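PDB 2HHG: hypothetical protein RPA3614 from Rhodopseudomonas palustris, which is of unproven function but has a rhodanese-like fold and may act as a thiosulfate-cyanide sulfurtransferase. Local coordinates for residues E16-I21 / A100-K104; I42-P48 / S60-R65; R53-I57 / F121-R125. The contacts are given in a common frame with arbitrary orientation. Numbering follows the deposited sequence.

Interaction 1. Residues E16-I21 / A100-K104; sequences EANSSI and ALAAK. With NA (sodium ion), chain C.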
ATOM      1  N   GLU A  16       6.059  14.491   0.417  1.00 12.91           N
ATOM      2  CA  GLU A  16       6.158  14.332  -1.033  1.00 12.85           C
ATOM      3  C   GLU A  16       5.171  13.292  -1.556  1.00 12.16           C
ATOM      4  O   GLU A  16       4.533  13.498  -2.592  1.00 12.49           O
ATOM      5  CB  GLU A  16       7.574  13.919  -1.438  1.00 13.46           C
ATOM      6  CG  GLU A  16       8.623  15.014  -1.337  1.00 15.78           C
ATOM      7  CD  GLU A  16      10.039  14.501  -1.562  1.00 17.93           C
ATOM      8  OE1 GLU A  16      10.209  13.379  -2.084  1.00 19.12           O
ATOM      9  OE2 GLU A  16      10.991  15.225  -1.209  1.00 20.80           O
ATOM     10  N   ALA A  17       5.057  12.176  -0.840  1.00 11.24           N
ATOM     11  CA  ALA A  17       4.150  11.109  -1.233  1.00 11.05           C
ATOM     12  C   ALA A  17       2.692  11.538  -1.089  1.00 11.43           C
ATOM     13  O   ALA A  17       1.921  11.457  -2.052  1.00 10.77           O
ATOM     14  CB  ALA A  17       4.426   9.855  -0.421  1.00 10.70           C
ATOM     15  N   ASN A  18       2.329  12.002   0.105  1.00 12.36           N
ATOM     16  CA  ASN A  18       0.949  12.392   0.392  1.00 13.50           C
ATOM     17  C   ASN A  18       0.370  13.389  -0.599  1.00 13.66           C
ATOM     18  O   ASN A  18      -0.787  13.252  -1.012  1.00 14.14           O
ATOM     19  CB  ASN A  18       0.821  12.939   1.811  1.00 14.05           C
ATOM     20  CG  ASN A  18       0.862  11.854   2.858  1.00 16.49           C
ATOM     21  OD1 ASN A  18       0.383  10.742   2.639  1.00 20.85           O
ATOM     22  ND2 ASN A  18       1.424  12.175   4.016  1.00 17.24           N
ATOM     23  N   SER A  19       1.165  14.375  -0.995  1.00 13.71           N
ATOM     24  CA  SER A  19       0.679  15.434  -1.876  1.00 13.79           C
ATOM     25  C   SER A  19       0.584  15.014  -3.344  1.00 13.01           C
ATOM     26  O   SER A  19       0.063  15.761  -4.176  1.00 13.01           O
ATOM     27  CB  SER A  19       1.549  16.683  -1.733  1.00 15.03           C
ATOM     28  OG  SER A  19       2.850  16.437  -2.218  1.00 16.75           O
ATOM     29  N   SER A  20       1.082  13.818  -3.651  1.00 11.68           N
ATOM     30  CA  SER A  20       1.117  13.293  -5.013  1.00 11.34           C
ATOM     31  C   SER A  20       0.138  12.140  -5.234  1.00 10.01           C
ATOM     32  O   SER A  20      -0.104  11.756  -6.377  1.00  9.65           O
ATOM     33  CB  SER A  20       2.534  12.807  -5.348  1.00 12.23           C
ATOM     34  OG  SER A  20       3.451  13.884  -5.446  1.00 16.07           O
ATOM     35  N   ILE A  21      -0.396  11.574  -4.152  1.00  9.18           N
ATOM     36  CA  ILE A  21      -1.214  10.367  -4.249  1.00  8.71           C
ATOM     37  C   ILE A  21      -2.616  10.532  -3.675  1.00  9.01           C
ATOM     38  O   ILE A  21      -2.875  11.439  -2.887  1.00  9.11           O
ATOM     39  CB  ILE A  21      -0.528   9.157  -3.552  1.00  8.55           C
ATOM     40  CG1 ILE A  21      -0.526   9.352  -2.026  1.00  9.83           C
ATOM     41  CG2 ILE A  21       0.875   8.926  -4.119  1.00  8.97           C
ATOM     42  CD1 ILE A  21       0.132   8.221  -1.248  1.00  9.93           C
ATOM     43  N   ALA A 100       1.905   4.988   1.928  1.00  7.52           N
ATOM     44  CA  ALA A 100       2.024   6.248   1.192  1.00  7.74           C
ATOM     45  C   ALA A 100       3.302   6.225   0.356  1.00  7.26           C
ATOM     46  O   ALA A 100       3.296   6.582  -0.826  1.00  7.56           O
ATOM     47  CB  ALA A 100       2.016   7.439   2.131  1.00  8.53           C
ATOM     48  N   LEU A 101       4.405   5.795   0.965  1.00  7.30           N
ATOM     49  CA  LEU A 101       5.666   5.704   0.231  1.00  7.45           C
ATOM     50  C   LEU A 101       5.572   4.691  -0.899  1.00  7.43           C
ATOM     51  O   LEU A 101       6.051   4.943  -1.997  1.00  7.16           O
ATOM     52  CB  LEU A 101       6.835   5.362   1.158  1.00  7.83           C
ATOM     53  CG  LEU A 101       7.105   6.318   2.321  1.00  7.82           C
ATOM     54  CD1 LEU A 101       8.409   5.928   2.982  1.00  9.84           C
ATOM     55  CD2 LEU A 101       7.138   7.783   1.874  1.00  9.34           C
ATOM     56  N   ALA A 102       4.928   3.556  -0.638  1.00  7.39           N
ATOM     57  CA  ALA A 102       4.788   2.501  -1.645  1.00  7.69           C
ATOM     58  C   ALA A 102       3.949   2.961  -2.832  1.00  7.73           C
ATOM     59  O   ALA A 102       4.311   2.726  -3.981  1.00  7.60           O
ATOM     60  CB  ALA A 102       4.186   1.253  -1.034  1.00  7.81           C
ATOM     61  N   ALA A 103       2.822   3.617  -2.556  1.00  7.62           N
ATOM     62  CA  ALA A 103       1.974   4.155  -3.620  1.00  7.87           C
ATOM     63  C   ALA A 103       2.734   5.172  -4.464  1.00  7.51           C
ATOM     64  O   ALA A 103       2.645   5.156  -5.690  1.00  7.39           O
ATOM     65  CB  ALA A 103       0.711   4.771  -3.036  1.00  7.84           C
ATOM     66  N   LYS A 104       3.500   6.035  -3.807  1.00  7.55           N
ATOM     67  CA  LYS A 104       4.304   7.015  -4.522  1.00  7.75           C
ATOM     68  C   LYS A 104       5.371   6.341  -5.396  1.00  7.30           C
ATOM     69  O   LYS A 104       5.558   6.727  -6.551  1.00  7.64           O
ATOM     70  CB  LYS A 104       4.925   8.000  -3.534  1.00  7.69           C
ATOM     71  CG  LYS A 104       5.802   9.086  -4.164  1.00  8.91           C
ATOM     72  CD  LYS A 104       5.045   9.960  -5.160  1.00 10.61           C
ATOM     73  CE  LYS A 104       5.801  11.245  -5.463  1.00 11.91           C
ATOM     74  NZ  LYS A 104       7.188  11.031  -5.945  1.00 12.93           N
TER
HETATM   75 NA    NA C4286      -3.035  13.023  -1.186  1.00 10.80          NA
HETATM   76  O   HOH W   1       8.820  10.975  -3.508  1.00 18.02           O
HETATM   77  O   HOH W   2      -2.570  12.308   1.022  1.00 27.17           O
HETATM   78  O   HOH W   3      -5.418  12.465  -1.246  1.00 10.80           O

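Interaction 2. Residues I42-P48 / S60-R65; sequences IVDIRDP and SFSCTR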
ATOM      1  N   ILE A  42      -6.197  -4.702  -4.095  1.00  9.22           N
ATOM      2  CA  ILE A  42      -5.768  -4.221  -2.790  1.00  9.01           C
ATOM      3  C   ILE A  42      -4.489  -4.960  -2.428  1.00  8.78           C
ATOM      4  O   ILE A  42      -4.475  -6.183  -2.369  1.00  9.17           O
ATOM      5  CB  ILE A  42      -6.872  -4.399  -1.722  1.00  9.04           C
ATOM      6  CG1 ILE A  42      -8.143  -3.633  -2.138  1.00  9.58           C
ATOM      7  CG2 ILE A  42      -6.382  -3.919  -0.368  1.00  9.93           C
ATOM      8  CD1 ILE A  42      -9.352  -3.838  -1.232  1.00 12.40           C
ATOM      9  N   VAL A  43      -3.423  -4.197  -2.215  1.00  7.97           N
ATOM     10  CA  VAL A  43      -2.082  -4.739  -2.019  1.00  7.63           C
ATOM     11  C   VAL A  43      -1.624  -4.509  -0.582  1.00  7.32           C
ATOM     12  O   VAL A  43      -1.483  -3.371  -0.147  1.00  7.39           O
ATOM     13  CB  VAL A  43      -1.060  -4.103  -2.993  1.00  7.71           C
ATOM     14  CG1 VAL A  43       0.324  -4.701  -2.785  1.00  8.27           C
ATOM     15  CG2 VAL A  43      -1.517  -4.284  -4.446  1.00  8.95           C
ATOM     16  N   ASP A  44      -1.414  -5.605   0.143  1.00  6.95           N
ATOM     17  CA  ASP A  44      -0.918  -5.581   1.514  1.00  7.07           C
ATOM     18  C   ASP A  44       0.602  -5.602   1.477  1.00  6.90           C
ATOM     19  O   ASP A  44       1.188  -6.574   1.024  1.00  6.73           O
ATOM     20  CB  ASP A  44      -1.438  -6.837   2.214  1.00  7.27           C
ATOM     21  CG  ASP A  44      -1.196  -6.853   3.717  1.00  7.64           C
ATOM     22  OD1 ASP A  44      -0.315  -6.140   4.234  1.00  7.68           O
ATOM     23  OD2 ASP A  44      -1.914  -7.638   4.381  1.00  8.74           O
ATOM     24  N   ILE A  45       1.232  -4.538   1.958  1.00  6.72           N
ATOM     25  CA  ILE A  45       2.687  -4.431   1.882  1.00  6.87           C
ATOM     26  C   ILE A  45       3.397  -4.744   3.202  1.00  6.55           C
ATOM     27  O   ILE A  45       4.616  -4.563   3.313  1.00  7.14           O
ATOM     28  CB  ILE A  45       3.130  -3.063   1.335  1.00  7.02           C
ATOM     29  CG1 ILE A  45       2.832  -1.948   2.346  1.00  7.83           C
ATOM     30  CG2 ILE A  45       2.498  -2.816  -0.033  1.00  7.94           C
ATOM     31  CD1 ILE A  45       3.319  -0.583   1.931  1.00  9.00           C
ATOM     32  N   ARG A  46       2.644  -5.239   4.184  1.00  6.81           N
ATOM     33  CA  ARG A  46       3.197  -5.545   5.504  1.00  7.10           C
ATOM     34  C   ARG A  46       4.130  -6.748   5.512  1.00  7.42           C
ATOM     35  O   ARG A  46       4.086  -7.606   4.636  1.00  7.32           O
ATOM     36  CB  ARG A  46       2.069  -5.778   6.508  1.00  7.52           C
ATOM     37  CG  ARG A  46       1.262  -4.521   6.810  1.00  7.93           C
ATOM     38  CD  ARG A  46       0.102  -4.817   7.723  1.00  9.07           C
ATOM     39  NE  ARG A  46      -0.824  -5.738   7.079  1.00  8.63           N
ATOM     40  CZ  ARG A  46      -1.728  -6.474   7.714  1.00  8.85           C
ATOM     41  NH1 ARG A  46      -1.858  -6.391   9.032  1.00 10.25           N
ATOM     42  NH2 ARG A  46      -2.511  -7.280   7.020  1.00  8.96           N
ATOM     43  N   ASP A  47       4.979  -6.791   6.531  1.00  7.88           N
ATOM     44  CA  ASP A  47       5.778  -7.965   6.816  1.00  8.32           C
ATOM     45  C   ASP A  47       4.815  -9.118   7.159  1.00  8.17           C
ATOM     46  O   ASP A  47       3.779  -8.895   7.801  1.00  8.23           O
ATOM     47  CB  ASP A  47       6.713  -7.640   7.984  1.00  9.24           C
ATOM     48  CG  ASP A  47       7.634  -8.785   8.347  1.00 10.82           C
ATOM     49  OD1 ASP A  47       7.176  -9.756   8.980  1.00  9.20           O
ATOM     50  OD2 ASP A  47       8.837  -8.710   8.020  1.00 12.80           O
ATOM     51  N   PRO A  48       5.134 -10.353   6.728  1.00  8.48           N
ATOM     52  CA  PRO A  48       4.238 -11.486   6.994  1.00  9.06           C
ATOM     53  C   PRO A  48       3.949 -11.718   8.481  1.00  8.95           C
ATOM     54  O   PRO A  48       2.902 -12.273   8.827  1.00  9.76           O
ATOM     55  CB  PRO A  48       5.003 -12.681   6.402  1.00  9.25           C
ATOM     56  CG  PRO A  48       6.427 -12.233   6.345  1.00  9.51           C
ATOM     57  CD  PRO A  48       6.335 -10.788   5.992  1.00  9.05           C
ATOM     58  N   SER A  60      -6.920  -9.538  -0.419  1.00 10.36           N
ATOM     59  CA  SER A  60      -5.755  -8.702  -0.713  1.00  9.94           C
ATOM     60  C   SER A  60      -4.589  -9.532  -1.242  1.00  9.57           C
ATOM     61  O   SER A  60      -4.482 -10.727  -0.964  1.00 10.01           O
ATOM     62  CB  SER A  60      -5.331  -7.901   0.518  1.00 10.71           C
ATOM     63  OG  SER A  60      -4.945  -8.758   1.568  1.00 12.76           O
ATOM     64  N   PHE A  61      -3.728  -8.874  -2.011  1.00  9.10           N
ATOM     65  CA  PHE A  61      -2.539  -9.486  -2.571  1.00  8.85           C
ATOM     66  C   PHE A  61      -1.328  -9.042  -1.753  1.00  8.63           C
ATOM     67  O   PHE A  61      -1.106  -7.843  -1.563  1.00  8.48           O
ATOM     68  CB  PHE A  61      -2.392  -9.072  -4.039  1.00  9.64           C
ATOM     69  CG  PHE A  61      -1.185  -9.657  -4.717  1.00 10.53           C
ATOM     70  CD1 PHE A  61      -1.180 -10.987  -5.121  1.00 11.57           C
ATOM     71  CD2 PHE A  61      -0.049  -8.882  -4.947  1.00 11.64           C
ATOM     72  CE1 PHE A  61      -0.058 -11.539  -5.737  1.00 13.28           C
ATOM     73  CE2 PHE A  61       1.079  -9.433  -5.571  1.00 12.11           C
ATOM     74  CZ  PHE A  61       1.070 -10.761  -5.961  1.00 13.38           C
ATOM     75  N   SER A  62      -0.550 -10.002  -1.261  1.00  8.18           N
ATOM     76  CA  SER A  62       0.613  -9.688  -0.432  1.00  8.38           C
ATOM     77  C   SER A  62       1.853  -9.462  -1.274  1.00  8.07           C
ATOM     78  O   SER A  62       2.304 -10.354  -1.986  1.00  8.85           O
ATOM     79  CB  SER A  62       0.881 -10.804   0.588  1.00  8.58           C
ATOM     80  OG  SER A  62       2.153 -10.655   1.214  1.00 10.03           O
ATOM     81  N   CYS A  63       2.403  -8.260  -1.169  1.00  7.49           N
ATOM     82  CA  CYS A  63       3.710  -7.961  -1.730  1.00  7.97           C
ATOM     83  C   CYS A  63       4.396  -7.041  -0.747  1.00  7.44           C
ATOM     84  O   CYS A  63       3.985  -5.895  -0.573  1.00  7.48           O
ATOM     85  CB  CYS A  63       3.621  -7.279  -3.100  1.00  8.56           C
ATOM     86  SG  CYS A  63       5.255  -6.867  -3.782  1.00 10.83           S
ATOM     87  N   THR A  64       5.421  -7.546  -0.073  1.00  7.44           N
ATOM     88  CA  THR A  64       6.102  -6.716   0.920  1.00  7.84           C
ATOM     89  C   THR A  64       6.682  -5.468   0.251  1.00  7.16           C
ATOM     90  O   THR A  64       7.071  -5.491  -0.923  1.00  7.36           O
ATOM     91  CB  THR A  64       7.194  -7.475   1.694  1.00  8.32           C
ATOM     92  OG1 THR A  64       8.237  -7.874   0.794  1.00  9.97           O
ATOM     93  CG2 THR A  64       6.623  -8.700   2.406  1.00  9.17           C
ATOM     94  N   ARG A  65       6.715  -4.367   0.990  1.00  7.17           N
ATOM     95  CA  ARG A  65       7.131  -3.108   0.404  1.00  7.66           C
ATOM     96  C   ARG A  65       8.515  -3.215  -0.232  1.00  7.41           C
ATOM     97  O   ARG A  65       8.752  -2.665  -1.309  1.00  7.69           O
ATOM     98  CB  ARG A  65       7.082  -1.974   1.427  1.00  7.60           C
ATOM     99  CG  ARG A  65       7.607  -0.665   0.867  1.00  7.73           C
ATOM    100  CD  ARG A  65       7.361   0.556   1.763  1.00  7.51           C
ATOM    101  NE  ARG A  65       8.104   1.675   1.178  1.00  7.22           N
ATOM    102  CZ  ARG A  65       9.215   2.212   1.673  1.00  6.88           C
ATOM    103  NH1 ARG A  65       9.687   1.849   2.859  1.00  8.04           N
ATOM    104  NH2 ARG A  65       9.840   3.163   0.993  1.00  7.96           N
TER
HETATM  105  O   HOH W   4       2.923  -8.363   2.281  1.00 11.07           O
HETATM  106  O   HOH W   5      -2.285  -9.938   2.711  1.00 14.31           O

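Interaction 3. Residues R53-I57 / F121-R125; sequences RDGKI and FGAWR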
ATOM      1  N   ARG A  53      -0.105 -11.860  12.864  1.00 15.76           N
ATOM      2  CA  ARG A  53      -0.587 -11.364  14.149  1.00 16.10           C
ATOM      3  C   ARG A  53      -1.976 -10.730  14.063  1.00 15.66           C
ATOM      4  O   ARG A  53      -2.854 -11.020  14.884  1.00 16.13           O
ATOM      5  CB  ARG A  53       0.420 -10.364  14.732  1.00 16.56           C
ATOM      6  CG  ARG A  53       0.051  -9.809  16.106  1.00 18.24           C
ATOM      7  CD  ARG A  53       0.949  -8.647  16.518  1.00 21.72           C
ATOM      8  NE  ARG A  53       0.910  -7.549  15.553  1.00 24.34           N
ATOM      9  CZ  ARG A  53       1.924  -7.186  14.771  1.00 25.11           C
ATOM     10  NH1 ARG A  53       3.092  -7.818  14.829  1.00 26.38           N
ATOM     11  NH2 ARG A  53       1.768  -6.178  13.927  1.00 23.89           N
ATOM     12  N   ASP A  54      -2.176  -9.887  13.053  1.00 15.01           N
ATOM     13  CA  ASP A  54      -3.331  -8.993  13.015  1.00 14.93           C
ATOM     14  C   ASP A  54      -4.424  -9.377  12.019  1.00 14.31           C
ATOM     15  O   ASP A  54      -5.533  -8.837  12.078  1.00 14.74           O
ATOM     16  CB  ASP A  54      -2.864  -7.558  12.743  1.00 15.06           C
ATOM     17  CG  ASP A  54      -2.030  -6.987  13.879  1.00 16.42           C
ATOM     18  OD1 ASP A  54      -2.338  -7.275  15.056  1.00 18.27           O
ATOM     19  OD2 ASP A  54      -1.072  -6.240  13.592  1.00 16.85           O
ATOM     20  N   GLY A  55      -4.121 -10.300  11.115  1.00 13.12           N
ATOM     21  CA  GLY A  55      -5.025 -10.616  10.013  1.00 12.39           C
ATOM     22  C   GLY A  55      -4.832  -9.658   8.850  1.00 11.05           C
ATOM     23  O   GLY A  55      -3.894  -8.849   8.849  1.00 10.99           O
ATOM     24  N   LYS A  56      -5.727  -9.740   7.868  1.00 10.66           N
ATOM     25  CA  LYS A  56      -5.592  -8.993   6.622  1.00 10.54           C
ATOM     26  C   LYS A  56      -6.948  -8.648   6.007  1.00 10.17           C
ATOM     27  O   LYS A  56      -8.001  -9.163   6.421  1.00 10.22           O
ATOM     28  CB  LYS A  56      -4.765  -9.804   5.619  1.00 10.86           C
ATOM     29  CG  LYS A  56      -5.418 -11.106   5.173  1.00 12.50           C
ATOM     30  CD  LYS A  56      -4.503 -11.864   4.239  1.00 15.24           C
ATOM     31  CE  LYS A  56      -5.018 -13.266   3.996  1.00 17.94           C
ATOM     32  NZ  LYS A  56      -4.141 -14.018   3.063  1.00 20.05           N
ATOM     33  N   ILE A  57      -6.921  -7.777   5.008  1.00  9.47           N
ATOM     34  CA  ILE A  57      -8.109  -7.465   4.237  1.00  9.25           C
ATOM     35  C   ILE A  57      -8.390  -8.651   3.307  1.00  9.23           C
ATOM     36  O   ILE A  57      -7.506  -9.080   2.570  1.00  9.08           O
ATOM     37  CB  ILE A  57      -7.911  -6.154   3.454  1.00  8.91           C
ATOM     38  CG1 ILE A  57      -7.770  -4.987   4.440  1.00  9.49           C
ATOM     39  CG2 ILE A  57      -9.066  -5.923   2.496  1.00  9.87           C
ATOM     40  CD1 ILE A  57      -7.474  -3.637   3.800  1.00  9.88           C
ATOM     41  N   PHE A 121      -4.218  -0.661   8.167  1.00  9.66           N
ATOM     42  CA  PHE A 121      -5.013  -1.749   8.695  1.00 10.46           C
ATOM     43  C   PHE A 121      -5.483  -1.469  10.121  1.00 10.43           C
ATOM     44  O   PHE A 121      -6.545  -1.939  10.522  1.00 10.47           O
ATOM     45  CB  PHE A 121      -4.232  -3.062   8.633  1.00 10.66           C
ATOM     46  CG  PHE A 121      -5.083  -4.272   8.860  1.00 11.52           C
ATOM     47  CD1 PHE A 121      -6.075  -4.621   7.948  1.00 13.27           C
ATOM     48  CD2 PHE A 121      -4.903  -5.062   9.986  1.00 13.21           C
ATOM     49  CE1 PHE A 121      -6.876  -5.749   8.159  1.00 13.98           C
ATOM     50  CE2 PHE A 121      -5.697  -6.187  10.200  1.00 14.90           C
ATOM     51  CZ  PHE A 121      -6.677  -6.530   9.283  1.00 14.35           C
ATOM     52  N   GLY A 122      -4.704  -0.700  10.880  1.00 10.38           N
ATOM     53  CA  GLY A 122      -5.107  -0.295  12.230  1.00 11.30           C
ATOM     54  C   GLY A 122      -6.434   0.451  12.225  1.00 11.33           C
ATOM     55  O   GLY A 122      -7.348   0.125  12.997  1.00 11.61           O
ATOM     56  N   ALA A 123      -6.555   1.440  11.344  1.00 11.55           N
ATOM     57  CA  ALA A 123      -7.802   2.195  11.197  1.00 11.88           C
ATOM     58  C   ALA A 123      -8.939   1.341  10.628  1.00 11.69           C
ATOM     59  O   ALA A 123     -10.098   1.482  11.034  1.00 12.69           O
ATOM     60  CB  ALA A 123      -7.578   3.417  10.331  1.00 11.73           C
ATOM     61  N   TRP A 124      -8.596   0.465   9.684  1.00 11.26           N
ATOM     62  CA  TRP A 124      -9.541  -0.493   9.104  1.00 11.05           C
ATOM     63  C   TRP A 124     -10.158  -1.367  10.197  1.00 11.62           C
ATOM     64  O   TRP A 124     -11.382  -1.504  10.278  1.00 11.93           O
ATOM     65  CB  TRP A 124      -8.805  -1.356   8.079  1.00  9.91           C
ATOM     66  CG  TRP A 124      -9.633  -2.362   7.337  1.00  9.08           C
ATOM     67  CD1 TRP A 124     -10.016  -3.593   7.779  1.00  9.41           C
ATOM     68  CD2 TRP A 124     -10.099  -2.252   5.990  1.00  7.92           C
ATOM     69  NE1 TRP A 124     -10.728  -4.244   6.803  1.00  9.16           N
ATOM     70  CE2 TRP A 124     -10.795  -3.443   5.695  1.00  8.28           C
ATOM     71  CE3 TRP A 124     -10.013  -1.256   5.009  1.00  8.76           C
ATOM     72  CZ2 TRP A 124     -11.386  -3.671   4.456  1.00  8.71           C
ATOM     73  CZ3 TRP A 124     -10.597  -1.485   3.779  1.00  8.85           C
ATOM     74  CH2 TRP A 124     -11.279  -2.680   3.514  1.00  8.61           C
ATOM     75  N   ARG A 125      -9.304  -1.957  11.027  1.00 12.80           N
ATOM     76  CA  ARG A 125      -9.742  -2.765  12.166  1.00 14.57           C
ATOM     77  C   ARG A 125     -10.588  -1.973  13.166  1.00 14.87           C
ATOM     78  O   ARG A 125     -11.626  -2.463  13.634  1.00 15.29           O
ATOM     79  CB  ARG A 125      -8.525  -3.370  12.862  1.00 15.00           C
ATOM     80  CG  ARG A 125      -8.852  -4.260  14.049  1.00 17.66           C
ATOM     81  CD  ARG A 125      -7.605  -4.945  14.576  1.00 21.46           C
ATOM     82  NE  ARG A 125      -6.590  -3.982  14.998  1.00 24.03           N
ATOM     83  CZ  ARG A 125      -5.325  -4.291  15.272  1.00 25.27           C
ATOM     84  NH1 ARG A 125      -4.900  -5.546  15.175  1.00 25.46           N
ATOM     85  NH2 ARG A 125      -4.479  -3.341  15.648  1.00 26.23           N
TER

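Interaction 1. Residues E16-I21 / A100-K104
Small residues let backbones approach, and the packing of the N-terminal helix 10-18 on helix 97-109 of the rhodanese-like domain illustrates the rule. A17 and K104 bring their CA atoms to 5.3 Å, and A17 CB lies 3.5 Å from A100 O, a carbonyl bonded within its own helix to K104 N. The methyl of A17 also meets L101 CD2 at 4.1 Å and K104 CB at 3.7 Å. I21, leading into the outermost strand 22-24 of the parallel sheet, has chi1 p and chi2 t, which extends CD1 to 3.9 Å from both A100 CB and A103 CB. K104 is bent: chi1 and chi3 are t, chi2 and chi4 p, so its aliphatic part lies across the last turn, from A17 CB to E16 O and S20 OG, the latter 3.5 Å from K104 CE. Its NZ then reaches water 1 (2.9 Å), which donates to E16 OE1 at 3.1 Å; D108 and R8 provide the direct salt bridges of K104 and E16. N18 turns its CB away, yet OD1 returns to 3.7 Å from A100 CB. N18 O and I21 O each bind the sodium ion at 2.3 Å, joined by waters 2 and 3. The chemistry is thus divided: methyl groups make the close apolar join, charged ends meet through water, and the ion ties together carbonyls of the turn that carries I21.

Interaction 2. Residues I42-P48 / S60-R65
Parallel strands pair by a staggered ladder in which one strand's residue bonds to neighbours on either side of its partner, and strands 40-44 and 61-62 give a short example. They belong to a right-handed beta-alpha-beta unit whose connecting helix is 48-54, and 61-62 is an edge strand of the parallel sheet. At S60 the CA rests 3.3 Å from I42 O, while OG, held by I57 and Y92, receives water 5 (3.1 Å), which also donates to D44 OD2 (2.9 Å). F61 then bonds on both sides of V43: its N donates to I42 O and its O accepts from D44 N, each at 2.8 Å. S62 pairs with D44, and its OG donates to water 4 at 2.6 Å; that water donates to D44 O and R46 O. Next, C63 N reaches D44 O at 3.0 Å, and C63 CB packs on V43 CG1 at 4.2 Å. Beyond the strands, T64 lays CG2 3.6 Å from R46 O and 4.2 Å from P48 CD. The run closes where R65 N donates to I45 O at 3.1 Å. R65 CB lies 4.0 Å from I45 CD1. Within 42-48, D44 OD1 accepts R46 N at 3.1 Å in an Asx turn, and the carboxylate also holds the guanidinium, with R46 NH2 2.7 Å from D44 OD2. Backbone bonding therefore continues past the regular strands, while water and an internal ion pair satisfy polar groups where the chain leaves the sheet.

Interaction 3. Residues R53-I57 / F121-R125
An aromatic and apolar contact with a salt bridge at its outer side joins the end of helix 48-54, the helix of the beta-alpha-beta unit, to helix 120-126, the last of the rhodanese-like domain. The F121 ring is its centre: D54 O meets the ring edge, 3.3 Å from F121 CE2, and the chain curves past it so that G55 O lies 3.5 Å from CE2 and K56 C 3.6 Å from F121 CE1. G55, at positive phi, is where the chain leaves the helix; a CB there would collide with the preceding carbonyl. I57 CG1 then packs on F121 CE1 (3.9 Å) and sets its CD1 over the W124 six-membered ring, 3.5 Å from the centroid, a CH-pi contact. Outside, D54 OD1 takes a weak hydrogen bond from R125 NH1 at 3.1 Å, and R53 NH2 bridges D54 OD2 at 2.9 Å. One carboxylate thus serves two arginines at the exposed margin, while the aromatic rings meet backbone and isoleucine further in.

How the interactions relate
All three contacts combine buried and exposed residues, but they use different bonds. Interaction 2, nearest the chain's centre, is built on backbone hydrogen bonds; interactions 1 and 3, on opposite sides of that centre, rely on side chains packed against side chains and backbone, with charges toward solvent. Interaction 2 and the 53-57 side of interaction 3 share the beta-alpha-beta unit, and the two contacts touch through R46, whose NH2 lies 2.8 Å from G55 O in a probable hydrogen bond and whose guanidinium makes a cation-pi contact with F121. Interaction 1 meets interaction 2 by packing instead, with A102 CB 3.6 Å from I45 CD1. Interactions 1 and 3 stay apart, their nearest atoms about 10 Å from each other.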